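Local coordinates for replication protein B (Plasmid RSF1010, PDB 3H20), which acts as a DNA primase in leading-strand replication of plasmid RSF1010, probably making primers from nucleoside triphosphates on single-stranded DNA with release of diphosphate, at residues Arg255-Ile260 with Arg285-Val290; Gly117-Gln122 with Gln188-Ala193; Gln8-Gln13 with Ala42-Asn47. All coordinates share one frame; numbering follows the deposited sequence.

Contact 1. Residues Arg255-Ile260 with Arg285-Val290; sequences RSAEEI and RTVSKV
V287 reaches across from helix 279-291 and straddles the first turn of helix 257-267, one methyl for each of two partners. Its CG1 lies 3.6 Å from A257 CB, while CG2 meets I260 CG2 at 4.1 Å. The torsion explains the division: with CG1 anti to the backbone N (chi1 178°), the two methyls fork toward residues three apart on the facing helix. The I260 and V287 side chains cross obliquely, and the 6.3 Å between the CA atoms of A257 and V287 shows how closely the small alanine lets the backbones approach. No hydrogen bond spans the two segments, so the join is purely apolar; V287 and I260 are buried, whereas A257 lies at the exposed margin. Shortening V287 to an alanine removes both methyls and is likely to leave a gap beside A257 and I260.

The turn that presents A257 is fixed by polar groups. S256 OG accepts from E258 N at 2.8 Å and, weakly, from E259 N, while S256 N donates to E259 OE1 at 2.8 Å on the anti lone pair of that oxygen, nearly straight at 173°. R255 NH1 forms a salt bridge with the other oxygen, E259 OE2, at 2.9 Å from above the carboxylate plane, and R255 NE makes a second salt bridge with E223. Beyond the interface, I260 also touches A251 of helix 239-252. The S256/E259 pair is a capping box, here starting a helix whose first turn packs within the C-terminal helical bundle of the primase.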
ATOM      1  N   ARG A 255      33.361  -4.327   0.034  1.00 38.71           N
ATOM      2  CA  ARG A 255      33.875  -5.144  -1.064  1.00 38.86           C
ATOM      3  C   ARG A 255      35.229  -5.730  -0.699  1.00 38.97           C
ATOM      4  O   ARG A 255      36.036  -5.086  -0.024  1.00 38.77           O
ATOM      5  CB  ARG A 255      33.979  -4.346  -2.370  1.00 39.00           C
ATOM      6  CG  ARG A 255      32.643  -3.915  -2.973  1.00 39.11           C
ATOM      7  CD  ARG A 255      31.797  -5.101  -3.382  1.00 38.93           C
ATOM      8  NE  ARG A 255      30.580  -4.692  -4.078  1.00 39.47           N
ATOM      9  CZ  ARG A 255      29.648  -5.529  -4.528  1.00 39.17           C
ATOM     10  NH1 ARG A 255      29.774  -6.842  -4.360  1.00 38.83           N
ATOM     11  NH2 ARG A 255      28.580  -5.048  -5.145  1.00 39.42           N
ATOM     12  N   SER A 256      35.456  -6.957  -1.152  1.00 39.11           N
ATOM     13  CA  SER A 256      36.675  -7.702  -0.864  1.00 39.48           C
ATOM     14  C   SER A 256      37.883  -7.126  -1.590  1.00 39.60           C
ATOM     15  O   SER A 256      37.742  -6.459  -2.612  1.00 39.93           O
ATOM     16  CB  SER A 256      36.478  -9.170  -1.258  1.00 39.50           C
ATOM     17  OG  SER A 256      37.705  -9.799  -1.582  1.00 39.81           O
ATOM     18  N   ALA A 257      39.070  -7.396  -1.055  1.00 39.81           N
ATOM     19  CA  ALA A 257      40.321  -7.066  -1.732  1.00 39.93           C
ATOM     20  C   ALA A 257      40.400  -7.755  -3.096  1.00 39.89           C
ATOM     21  O   ALA A 257      40.922  -7.179  -4.050  1.00 39.90           O
ATOM     22  CB  ALA A 257      41.511  -7.457  -0.865  1.00 40.08           C
ATOM     23  N   GLU A 258      39.862  -8.978  -3.172  1.00 40.00           N
ATOM     24  CA  GLU A 258      39.790  -9.755  -4.415  1.00 39.94           C
ATOM     25  C   GLU A 258      38.764  -9.177  -5.399  1.00 39.74           C
ATOM     26  O   GLU A 258      39.043  -9.075  -6.597  1.00 39.49           O
ATOM     27  CB  GLU A 258      39.482 -11.232  -4.123  1.00 39.91           C
ATOM     28  CG  GLU A 258      39.557 -12.147  -5.352  1.00 40.42           C
ATOM     29  CD  GLU A 258      39.105 -13.578  -5.085  1.00 40.52           C
ATOM     30  OE1 GLU A 258      38.439 -13.827  -4.055  1.00 41.80           O
ATOM     31  OE2 GLU A 258      39.412 -14.457  -5.916  1.00 40.62           O
ATOM     32  N   GLU A 259      37.585  -8.816  -4.886  1.00 39.51           N
ATOM     33  CA  GLU A 259      36.540  -8.147  -5.676  1.00 39.26           C
ATOM     34  C   GLU A 259      37.061  -6.869  -6.348  1.00 38.90           C
ATOM     35  O   GLU A 259      36.830  -6.647  -7.537  1.00 39.11           O
ATOM     36  CB  GLU A 259      35.324  -7.816  -4.798  1.00 39.21           C
ATOM     37  CG  GLU A 259      34.336  -8.965  -4.605  1.00 39.76           C
ATOM     38  CD  GLU A 259      33.146  -8.589  -3.728  1.00 39.74           C
ATOM     39  OE1 GLU A 259      33.356  -8.144  -2.578  1.00 39.53           O
ATOM     40  OE2 GLU A 259      31.995  -8.752  -4.184  1.00 40.67           O
ATOM     41  N   ILE A 260      37.771  -6.046  -5.579  1.00 38.37           N
ATOM     42  CA  ILE A 260      38.317  -4.779  -6.068  1.00 37.83           C
ATOM     43  C   ILE A 260      39.449  -4.999  -7.074  1.00 37.74           C
ATOM     44  O   ILE A 260      39.501  -4.338  -8.118  1.00 37.60           O
ATOM     45  CB  ILE A 260      38.790  -3.881  -4.896  1.00 38.01           C
ATOM     46  CG1 ILE A 260      37.591  -3.460  -4.037  1.00 37.68           C
ATOM     47  CG2 ILE A 260      39.550  -2.651  -5.409  1.00 37.71           C
ATOM     48  CD1 ILE A 260      37.963  -2.943  -2.644  1.00 37.41           C
ATOM     49  N   ARG A 285      49.228  -3.014  -4.325  1.00 34.87           N
ATOM     50  CA  ARG A 285      49.630  -1.813  -3.598  1.00 34.74           C
ATOM     51  C   ARG A 285      48.454  -0.851  -3.413  1.00 33.97           C
ATOM     52  O   ARG A 285      48.264  -0.295  -2.324  1.00 33.91           O
ATOM     53  CB  ARG A 285      50.804  -1.131  -4.306  1.00 35.02           C
ATOM     54  CG  ARG A 285      51.412   0.042  -3.546  1.00 37.06           C
ATOM     55  CD  ARG A 285      52.874   0.297  -3.937  1.00 39.87           C
ATOM     56  NE  ARG A 285      53.107   0.214  -5.382  1.00 42.28           N
ATOM     57  CZ  ARG A 285      52.773   1.153  -6.265  1.00 43.86           C
ATOM     58  NH1 ARG A 285      52.170   2.270  -5.872  1.00 45.09           N
ATOM     59  NH2 ARG A 285      53.026   0.964  -7.553  1.00 43.65           N
ATOM     60  N   THR A 286      47.662  -0.666  -4.465  1.00 33.18           N
ATOM     61  CA  THR A 286      46.450   0.154  -4.376  1.00 32.69           C
ATOM     62  C   THR A 286      45.535  -0.370  -3.280  1.00 32.42           C
ATOM     63  O   THR A 286      45.081   0.394  -2.422  1.00 32.16           O
ATOM     64  CB  THR A 286      45.686   0.207  -5.720  1.00 32.76           C
ATOM     65  OG1 THR A 286      46.485   0.886  -6.691  1.00 32.89           O
ATOM     66  CG2 THR A 286      44.346   0.949  -5.567  1.00 32.58           C
ATOM     67  N   VAL A 287      45.272  -1.677  -3.303  1.00 32.18           N
ATOM     68  CA  VAL A 287      44.373  -2.277  -2.316  1.00 32.30           C
ATOM     69  C   VAL A 287      44.991  -2.217  -0.911  1.00 31.97           C
ATOM     70  O   VAL A 287      44.282  -1.947   0.057  1.00 32.02           O
ATOM     71  CB  VAL A 287      43.960  -3.723  -2.697  1.00 32.12           C
ATOM     72  CG1 VAL A 287      43.072  -4.334  -1.625  1.00 32.46           C
ATOM     73  CG2 VAL A 287      43.229  -3.741  -4.041  1.00 32.20           C
ATOM     74  N   SER A 288      46.304  -2.436  -0.818  1.00 31.80           N
ATOM     75  CA  SER A 288      47.012  -2.379   0.467  1.00 31.88           C
ATOM     76  C   SER A 288      46.894  -1.001   1.123  1.00 31.82           C
ATOM     77  O   SER A 288      46.583  -0.905   2.306  1.00 31.47           O
ATOM     78  CB  SER A 288      48.485  -2.769   0.312  1.00 32.01           C
ATOM     79  OG  SER A 288      49.123  -2.868   1.576  1.00 31.40           O
ATOM     80  N   LYS A 289      47.126   0.048   0.338  1.00 32.01           N
ATOM     81  CA  LYS A 289      47.080   1.425   0.833  1.00 32.57           C
ATOM     82  C   LYS A 289      45.696   1.786   1.342  1.00 32.31           C
ATOM     83  O   LYS A 289      45.553   2.408   2.389  1.00 31.51           O
ATOM     84  CB  LYS A 289      47.508   2.409  -0.256  1.00 32.66           C
ATOM     85  CG  LYS A 289      49.013   2.450  -0.495  1.00 34.76           C
ATOM     86  CD  LYS A 289      49.461   3.800  -1.065  1.00 38.45           C
ATOM     87  CE  LYS A 289      48.780   4.134  -2.396  1.00 40.06           C
ATOM     88  NZ  LYS A 289      49.412   5.334  -3.056  1.00 41.82           N
ATOM     89  N   VAL A 290      44.684   1.372   0.588  1.00 32.73           N
ATOM     90  CA  VAL A 290      43.287   1.591   0.929  1.00 33.78           C
ATOM     91  C   VAL A 290      42.911   0.903   2.252  1.00 33.47           C
ATOM     92  O   VAL A 290      42.283   1.519   3.117  1.00 33.84           O
ATOM     93  CB  VAL A 290      42.393   1.118  -0.254  1.00 34.00           C
ATOM     94  CG1 VAL A 290      40.989   0.741   0.198  1.00 36.10           C
ATOM     95  CG2 VAL A 290      42.376   2.192  -1.342  1.00 34.79           C
TER

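Contact 2. Residues Gly117-Gln122 with Gln188-Ala193; sequences GELRGQ and QQIEQA
I190 and the hydrogen-bonded pair Q122 and Q189 make up the close-packed side of this contact, I190 and Q122 being the two residues most enclosed by it. I190 points CD1 from helix 179-206 toward helix 117-130, where L119 CD2 touches it at 4.1 Å; the L119 side chain lies roughly perpendicular to that of I190. Next to them Q122 NE2 donates to Q189 OE1 at 3.0 Å, with an N-H...O angle of 157°. A bend at the second torsion of Q122 turns its amide toward this partner. The donor stands well above the carbonyl plane of Q189, and the two amide planes are 72° apart.

The two segments' helix axes approach to 11.3 Å with an angle of 101° between their N-to-C directions, a nearly perpendicular helix-helix crossing bridged by side chains. It sets the long helix 179-206 across helix 117-130 of the N-terminal primase domain, where L119 and Q122 also touch A186.

The solvent side belongs to E118, the one exposed residue among the five that touch. With CG anti to the backbone N, its extended chain passes at a slant over the I190 CD1 methyl, and E118 OE2 comes within 3.4 Å of I190 CD1 and also near I190 CG2. Away from this outer edge, the other end of the Q122 amide, OE1, accepts from R125 NH2, so both ends of that group are engaged.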
ATOM      1  N   GLY A 117     -10.452  -3.250  -9.032  1.00 39.74           N
ATOM      2  CA  GLY A 117      -9.845  -2.929  -7.734  1.00 40.09           C
ATOM      3  C   GLY A 117      -9.019  -1.653  -7.758  1.00 40.20           C
ATOM      4  O   GLY A 117      -9.090  -0.840  -6.829  1.00 40.52           O
ATOM      5  N   GLU A 118      -8.262  -1.480  -8.840  1.00 39.98           N
ATOM      6  CA  GLU A 118      -7.434  -0.295  -9.082  1.00 40.33           C
ATOM      7  C   GLU A 118      -8.229   1.017  -8.949  1.00 39.41           C
ATOM      8  O   GLU A 118      -7.847   1.893  -8.171  1.00 39.12           O
ATOM      9  CB  GLU A 118      -6.738  -0.417 -10.451  1.00 40.23           C
ATOM     10  CG  GLU A 118      -6.243   0.872 -11.093  1.00 41.36           C
ATOM     11  CD  GLU A 118      -5.603   0.653 -12.474  1.00 42.14           C
ATOM     12  OE1 GLU A 118      -5.505  -0.506 -12.940  1.00 45.07           O
ATOM     13  OE2 GLU A 118      -5.174   1.649 -13.100  1.00 43.94           O
ATOM     14  N   LEU A 119      -9.327   1.145  -9.694  1.00 38.58           N
ATOM     15  CA  LEU A 119     -10.135   2.371  -9.656  1.00 37.79           C
ATOM     16  C   LEU A 119     -10.840   2.542  -8.308  1.00 36.96           C
ATOM     17  O   LEU A 119     -10.899   3.645  -7.769  1.00 37.10           O
ATOM     18  CB  LEU A 119     -11.139   2.426 -10.820  1.00 37.92           C
ATOM     19  CG  LEU A 119     -10.553   2.577 -12.235  1.00 39.40           C
ATOM     20  CD1 LEU A 119     -11.549   2.150 -13.308  1.00 39.53           C
ATOM     21  CD2 LEU A 119     -10.038   3.998 -12.514  1.00 39.85           C
ATOM     22  N   ARG A 120     -11.358   1.450  -7.753  1.00 36.07           N
ATOM     23  CA  ARG A 120     -12.077   1.528  -6.475  1.00 35.37           C
ATOM     24  C   ARG A 120     -11.193   1.985  -5.310  1.00 34.95           C
ATOM     25  O   ARG A 120     -11.631   2.764  -4.465  1.00 34.54           O
ATOM     26  CB  ARG A 120     -12.746   0.197  -6.151  1.00 35.51           C
ATOM     27  CG  ARG A 120     -14.023  -0.047  -6.971  1.00 37.42           C
ATOM     28  CD  ARG A 120     -14.795  -1.260  -6.495  1.00 39.64           C
ATOM     29  NE  ARG A 120     -14.179  -2.491  -6.975  1.00 44.67           N
ATOM     30  CZ  ARG A 120     -13.480  -3.318  -6.212  1.00 45.16           C
ATOM     31  NH1 ARG A 120     -12.954  -4.409  -6.736  1.00 46.75           N
ATOM     32  NH2 ARG A 120     -13.316  -3.054  -4.926  1.00 46.68           N
ATOM     33  N   GLY A 121      -9.955   1.496  -5.273  1.00 34.77           N
ATOM     34  CA  GLY A 121      -9.017   1.862  -4.221  1.00 34.51           C
ATOM     35  C   GLY A 121      -8.639   3.328  -4.310  1.00 34.16           C
ATOM     36  O   GLY A 121      -8.544   4.014  -3.293  1.00 34.03           O
ATOM     37  N   GLN A 122      -8.434   3.806  -5.536  1.00 33.78           N
ATOM     38  CA  GLN A 122      -8.145   5.216  -5.782  1.00 33.51           C
ATOM     39  C   GLN A 122      -9.311   6.090  -5.344  1.00 32.93           C
ATOM     40  O   GLN A 122      -9.102   7.124  -4.705  1.00 32.25           O
ATOM     41  CB  GLN A 122      -7.808   5.451  -7.260  1.00 34.21           C
ATOM     42  CG  GLN A 122      -7.402   6.884  -7.615  1.00 35.51           C
ATOM     43  CD  GLN A 122      -5.967   7.236  -7.222  1.00 38.51           C
ATOM     44  OE1 GLN A 122      -5.122   6.357  -7.022  1.00 40.28           O
ATOM     45  NE2 GLN A 122      -5.687   8.528  -7.122  1.00 38.30           N
ATOM     46  N   GLN A 188      -7.893   9.714 -14.841  1.00 34.17           N
ATOM     47  CA  GLN A 188      -7.039  10.886 -15.085  1.00 34.50           C
ATOM     48  C   GLN A 188      -5.853  10.968 -14.120  1.00 34.37           C
ATOM     49  O   GLN A 188      -4.724  11.271 -14.525  1.00 33.94           O
ATOM     50  CB  GLN A 188      -7.872  12.174 -15.015  1.00 35.39           C
ATOM     51  CG  GLN A 188      -8.812  12.359 -16.196  1.00 36.71           C
ATOM     52  CD  GLN A 188      -8.066  12.637 -17.487  1.00 40.63           C
ATOM     53  OE1 GLN A 188      -7.829  11.735 -18.292  1.00 43.04           O
ATOM     54  NE2 GLN A 188      -7.678  13.886 -17.683  1.00 42.06           N
ATOM     55  N   GLN A 189      -6.111  10.697 -12.844  1.00 33.91           N
ATOM     56  CA  GLN A 189      -5.058  10.685 -11.822  1.00 33.93           C
ATOM     57  C   GLN A 189      -4.032   9.571 -12.046  1.00 33.99           C
ATOM     58  O   GLN A 189      -2.831   9.777 -11.850  1.00 33.48           O
ATOM     59  CB  GLN A 189      -5.675  10.565 -10.425  1.00 33.87           C
ATOM     60  CG  GLN A 189      -6.426  11.822  -9.996  1.00 34.01           C
ATOM     61  CD  GLN A 189      -7.250  11.619  -8.740  1.00 35.18           C
ATOM     62  OE1 GLN A 189      -7.598  10.495  -8.391  1.00 35.55           O
ATOM     63  NE2 GLN A 189      -7.576  12.717  -8.060  1.00 35.42           N
ATOM     64  N   ILE A 190      -4.512   8.393 -12.442  1.00 33.83           N
ATOM     65  CA  ILE A 190      -3.628   7.267 -12.773  1.00 34.37           C
ATOM     66  C   ILE A 190      -2.806   7.578 -14.035  1.00 34.35           C
ATOM     67  O   ILE A 190      -1.594   7.339 -14.071  1.00 33.96           O
ATOM     68  CB  ILE A 190      -4.421   5.929 -12.887  1.00 34.22           C
ATOM     69  CG1 ILE A 190      -4.983   5.536 -11.510  1.00 34.91           C
ATOM     70  CG2 ILE A 190      -3.545   4.819 -13.457  1.00 34.93           C
ATOM     71  CD1 ILE A 190      -6.140   4.508 -11.532  1.00 34.79           C
ATOM     72  N   GLU A 191      -3.459   8.149 -15.048  1.00 34.48           N
ATOM     73  CA  GLU A 191      -2.778   8.571 -16.270  1.00 35.32           C
ATOM     74  C   GLU A 191      -1.684   9.605 -15.991  1.00 35.00           C
ATOM     75  O   GLU A 191      -0.608   9.553 -16.592  1.00 34.89           O
ATOM     76  CB  GLU A 191      -3.784   9.087 -17.306  1.00 35.31           C
ATOM     77  CG  GLU A 191      -4.637   7.978 -17.926  1.00 36.52           C
ATOM     78  CD  GLU A 191      -5.604   8.473 -18.999  1.00 37.34           C
ATOM     79  OE1 GLU A 191      -6.069   9.633 -18.923  1.00 40.31           O
ATOM     80  OE2 GLU A 191      -5.906   7.687 -19.924  1.00 39.45           O
ATOM     81  N   GLN A 192      -1.957  10.520 -15.064  1.00 34.80           N
ATOM     82  CA  GLN A 192      -0.987  11.530 -14.647  1.00 35.32           C
ATOM     83  C   GLN A 192       0.231  10.861 -14.008  1.00 34.98           C
ATOM     84  O   GLN A 192       1.371  11.163 -14.371  1.00 34.69           O
ATOM     85  CB  GLN A 192      -1.644  12.525 -13.679  1.00 35.70           C
ATOM     86  CG  GLN A 192      -0.701  13.520 -13.022  1.00 38.04           C
ATOM     87  CD  GLN A 192      -0.420  14.729 -13.884  1.00 40.80           C
ATOM     88  OE1 GLN A 192       0.700  14.925 -14.343  1.00 42.05           O
ATOM     89  NE2 GLN A 192      -1.441  15.558 -14.103  1.00 43.83           N
ATOM     90  N   ALA A 193      -0.023   9.948 -13.068  1.00 34.44           N
ATOM     91  CA  ALA A 193       1.036   9.193 -12.393  1.00 34.71           C
ATOM     92  C   ALA A 193       1.917   8.446 -13.391  1.00 34.64           C
ATOM     93  O   ALA A 193       3.144   8.417 -13.244  1.00 34.88           O
ATOM     94  CB  ALA A 193       0.429   8.214 -11.361  1.00 34.27           C
TER

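Contact 3. Residues Gln8-Gln13 with Ala42-Asn47; sequences QAIGRQ and AEVLQN
I10 and L45, which bury nearly equal areas here, meet where CG2 of I10 presses on CD2 of L45 at 3.6 Å. The same leucine methyl lies 4.0 Å from I10 CB, so L45 CD2 rests against the branch point of the isoleucine as well as its short arm. I10 directs CG2 across the interface by holding it anti to the backbone N, with CG1 beside that N (chi1 -68°). The I10 and L45 side chains run antiparallel alongside one another, and the CA atoms of I10 and L45 are 7.3 Å apart.

V44 is the second residue of the facing helix to touch the I10 methyl. Its CG1 reaches I10 CG2 at 4.0 Å, the two chains crossing at a slant, which places the I10 methyl in contact with branches of two successive residues. At G11 the backbone itself is touched: L45 CD2 is 4.1 Å from G11 N.

The arrangement is an antiparallel helix pair, with 167° between the segment directions; the segment axes come within 10.4 Å of each other. It brings helix 6-17 against helix 41-46, which directly follows strand 34-40 of the N-terminal domain; the intervening chain contributes the neighbouring strands 21-28 and 34-40 to an antiparallel sheet. The hydrophobic patch extends beyond the two segments, since I10 also packs on L146 and F149, V44 on L14 and W39, and L45 on L7 and L14. At the end of the second helix, N47 ND2 returns to E43 O at 2.8 Å, donating from above the carbonyl plane.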
ATOM      1  N   GLN A   8     -34.465  -8.723   8.670  1.00 33.17           N
ATOM      2  CA  GLN A   8     -34.920  -7.665   7.781  1.00 34.04           C
ATOM      3  C   GLN A   8     -33.793  -6.669   7.436  1.00 33.30           C
ATOM      4  O   GLN A   8     -33.661  -6.230   6.280  1.00 33.31           O
ATOM      5  CB  GLN A   8     -36.138  -6.950   8.385  1.00 34.71           C
ATOM      6  CG  GLN A   8     -37.420  -7.831   8.461  1.00 38.89           C
ATOM      7  CD  GLN A   8     -37.365  -8.950   9.511  1.00 42.48           C
ATOM      8  OE1 GLN A   8     -36.630  -8.872  10.502  1.00 45.95           O
ATOM      9  NE2 GLN A   8     -38.154 -10.000   9.294  1.00 45.40           N
ATOM     10  N   ALA A   9     -32.975  -6.315   8.425  1.00 32.65           N
ATOM     11  CA  ALA A   9     -31.862  -5.389   8.179  1.00 32.28           C
ATOM     12  C   ALA A   9     -30.811  -5.999   7.250  1.00 32.49           C
ATOM     13  O   ALA A   9     -30.326  -5.335   6.325  1.00 32.48           O
ATOM     14  CB  ALA A   9     -31.212  -4.948   9.497  1.00 32.54           C
ATOM     15  N   ILE A  10     -30.438  -7.249   7.517  1.00 31.90           N
ATOM     16  CA  ILE A  10     -29.470  -7.957   6.666  1.00 32.19           C
ATOM     17  C   ILE A  10     -30.000  -8.008   5.224  1.00 32.33           C
ATOM     18  O   ILE A  10     -29.289  -7.653   4.281  1.00 32.64           O
ATOM     19  CB  ILE A  10     -29.172  -9.386   7.203  1.00 32.09           C
ATOM     20  CG1 ILE A  10     -28.418  -9.315   8.533  1.00 31.58           C
ATOM     21  CG2 ILE A  10     -28.333 -10.217   6.180  1.00 32.36           C
ATOM     22  CD1 ILE A  10     -28.424 -10.661   9.337  1.00 33.11           C
ATOM     23  N   GLY A  11     -31.249  -8.439   5.073  1.00 31.78           N
ATOM     24  CA  GLY A  11     -31.909  -8.507   3.763  1.00 33.01           C
ATOM     25  C   GLY A  11     -31.885  -7.195   2.986  1.00 32.90           C
ATOM     26  O   GLY A  11     -31.550  -7.192   1.802  1.00 32.93           O
ATOM     27  N   ARG A  12     -32.254  -6.088   3.640  1.00 32.72           N
ATOM     28  CA  ARG A  12     -32.180  -4.756   3.014  1.00 33.91           C
ATOM     29  C   ARG A  12     -30.760  -4.316   2.678  1.00 33.01           C
ATOM     30  O   ARG A  12     -30.548  -3.722   1.621  1.00 32.70           O
ATOM     31  CB  ARG A  12     -32.834  -3.673   3.879  1.00 33.66           C
ATOM     32  CG  ARG A  12     -34.338  -3.765   3.967  1.00 37.24           C
ATOM     33  CD  ARG A  12     -34.908  -2.709   4.920  1.00 38.00           C
ATOM     34  NE  ARG A  12     -36.357  -2.876   5.027  1.00 46.17           N
ATOM     35  CZ  ARG A  12     -37.169  -2.125   5.769  1.00 49.90           C
ATOM     36  NH1 ARG A  12     -36.697  -1.125   6.509  1.00 52.73           N
ATOM     37  NH2 ARG A  12     -38.472  -2.377   5.766  1.00 52.30           N
ATOM     38  N   GLN A  13     -29.800  -4.601   3.566  1.00 32.23           N
ATOM     39  CA  GLN A  13     -28.391  -4.233   3.326  1.00 32.56           C
ATOM     40  C   GLN A  13     -27.797  -4.981   2.123  1.00 32.74           C
ATOM     41  O   GLN A  13     -27.172  -4.362   1.253  1.00 32.38           O
ATOM     42  CB  GLN A  13     -27.515  -4.403   4.588  1.00 32.45           C
ATOM     43  CG  GLN A  13     -26.020  -4.017   4.375  1.00 32.29           C
ATOM     44  CD  GLN A  13     -25.198  -3.847   5.661  1.00 33.44           C
ATOM     45  OE1 GLN A  13     -25.738  -3.770   6.777  1.00 32.69           O
ATOM     46  NE2 GLN A  13     -23.869  -3.741   5.498  1.00 33.04           N
ATOM     47  N   ALA A  42     -28.118 -15.450  -0.235  1.00 29.26           N
ATOM     48  CA  ALA A  42     -28.974 -16.500   0.332  1.00 29.39           C
ATOM     49  C   ALA A  42     -28.284 -17.245   1.477  1.00 29.39           C
ATOM     50  O   ALA A  42     -28.928 -17.592   2.491  1.00 29.26           O
ATOM     51  CB  ALA A  42     -29.413 -17.487  -0.768  1.00 28.88           C
ATOM     52  N   GLU A  43     -26.983 -17.501   1.312  1.00 29.15           N
ATOM     53  CA  GLU A  43     -26.186 -18.181   2.334  1.00 30.26           C
ATOM     54  C   GLU A  43     -25.926 -17.300   3.571  1.00 29.39           C
ATOM     55  O   GLU A  43     -25.875 -17.816   4.689  1.00 29.87           O
ATOM     56  CB  GLU A  43     -24.872 -18.743   1.749  1.00 30.37           C
ATOM     57  CG  GLU A  43     -25.069 -19.850   0.706  1.00 32.50           C
ATOM     58  CD  GLU A  43     -23.789 -20.232  -0.045  1.00 32.71           C
ATOM     59  OE1 GLU A  43     -22.880 -19.389  -0.185  1.00 34.32           O
ATOM     60  OE2 GLU A  43     -23.704 -21.384  -0.513  1.00 36.94           O
ATOM     61  N   VAL A  44     -25.774 -15.988   3.377  1.00 29.09           N
ATOM     62  CA  VAL A  44     -25.629 -15.043   4.502  1.00 29.15           C
ATOM     63  C   VAL A  44     -26.884 -15.122   5.391  1.00 29.58           C
ATOM     64  O   VAL A  44     -26.786 -15.286   6.609  1.00 30.04           O
ATOM     65  CB  VAL A  44     -25.406 -13.579   4.031  1.00 29.28           C
ATOM     66  CG1 VAL A  44     -25.266 -12.633   5.236  1.00 29.28           C
ATOM     67  CG2 VAL A  44     -24.153 -13.470   3.124  1.00 29.25           C
ATOM     68  N   LEU A  45     -28.055 -15.037   4.763  1.00 29.40           N
ATOM     69  CA  LEU A  45     -29.328 -15.168   5.470  1.00 29.86           C
ATOM     70  C   LEU A  45     -29.510 -16.536   6.134  1.00 30.28           C
ATOM     71  O   LEU A  45     -29.997 -16.626   7.273  1.00 30.58           O
ATOM     72  CB  LEU A  45     -30.497 -14.815   4.522  1.00 29.48           C
ATOM     73  CG  LEU A  45     -30.573 -13.301   4.201  1.00 29.21           C
ATOM     74  CD1 LEU A  45     -31.482 -12.981   3.010  1.00 31.12           C
ATOM     75  CD2 LEU A  45     -31.042 -12.499   5.418  1.00 30.25           C
ATOM     76  N   GLN A  46     -29.090 -17.600   5.440  1.00 30.62           N
ATOM     77  CA  GLN A  46     -29.143 -18.968   5.972  1.00 31.62           C
ATOM     78  C   GLN A  46     -28.305 -19.116   7.243  1.00 31.56           C
ATOM     79  O   GLN A  46     -28.595 -19.958   8.101  1.00 30.54           O
ATOM     80  CB  GLN A  46     -28.614 -19.949   4.916  1.00 31.83           C
ATOM     81  CG  GLN A  46     -28.957 -21.401   5.138  1.00 33.85           C
ATOM     82  CD  GLN A  46     -28.290 -22.335   4.125  1.00 34.13           C
ATOM     83  OE1 GLN A  46     -27.582 -21.891   3.223  1.00 38.17           O
ATOM     84  NE2 GLN A  46     -28.530 -23.631   4.272  1.00 36.16           N
ATOM     85  N   ASN A  47     -27.251 -18.310   7.343  1.00 31.43           N
ATOM     86  CA  ASN A  47     -26.314 -18.391   8.475  1.00 32.09           C
ATOM     87  C   ASN A  47     -26.580 -17.372   9.590  1.00 31.95           C
ATOM     88  O   ASN A  47     -25.787 -17.232  10.518  1.00 32.59           O
ATOM     89  CB  ASN A  47     -24.871 -18.278   7.966  1.00 32.27           C
ATOM     90  CG  ASN A  47     -24.348 -19.588   7.423  1.00 33.15           C
ATOM     91  OD1 ASN A  47     -23.995 -20.485   8.185  1.00 34.95           O
ATOM     92  ND2 ASN A  47     -24.310 -19.716   6.098  1.00 33.12           N
TER

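From the N terminus, contact 3 comes first: residues 8-13 meet 42-47 after a 28-residue span holding strands 21-28 and 34-40, which ties helix 6-17 to helix 41-46. Contact 2 opens only after that loop has closed; its 65 intervening residues bring the long helix 179-206 back to helix 117-130. Contact 1 closes the last loop, a mainly helical span joining helices 257-267 and 279-291. The three are in series, neither nested nor crossed. Contacts 2 and 3 share the N-terminal primase range, with centres about 33 Å apart, whereas contact 1 belongs to the C-terminal helical range, its centre about 72 Å from that of contact 3.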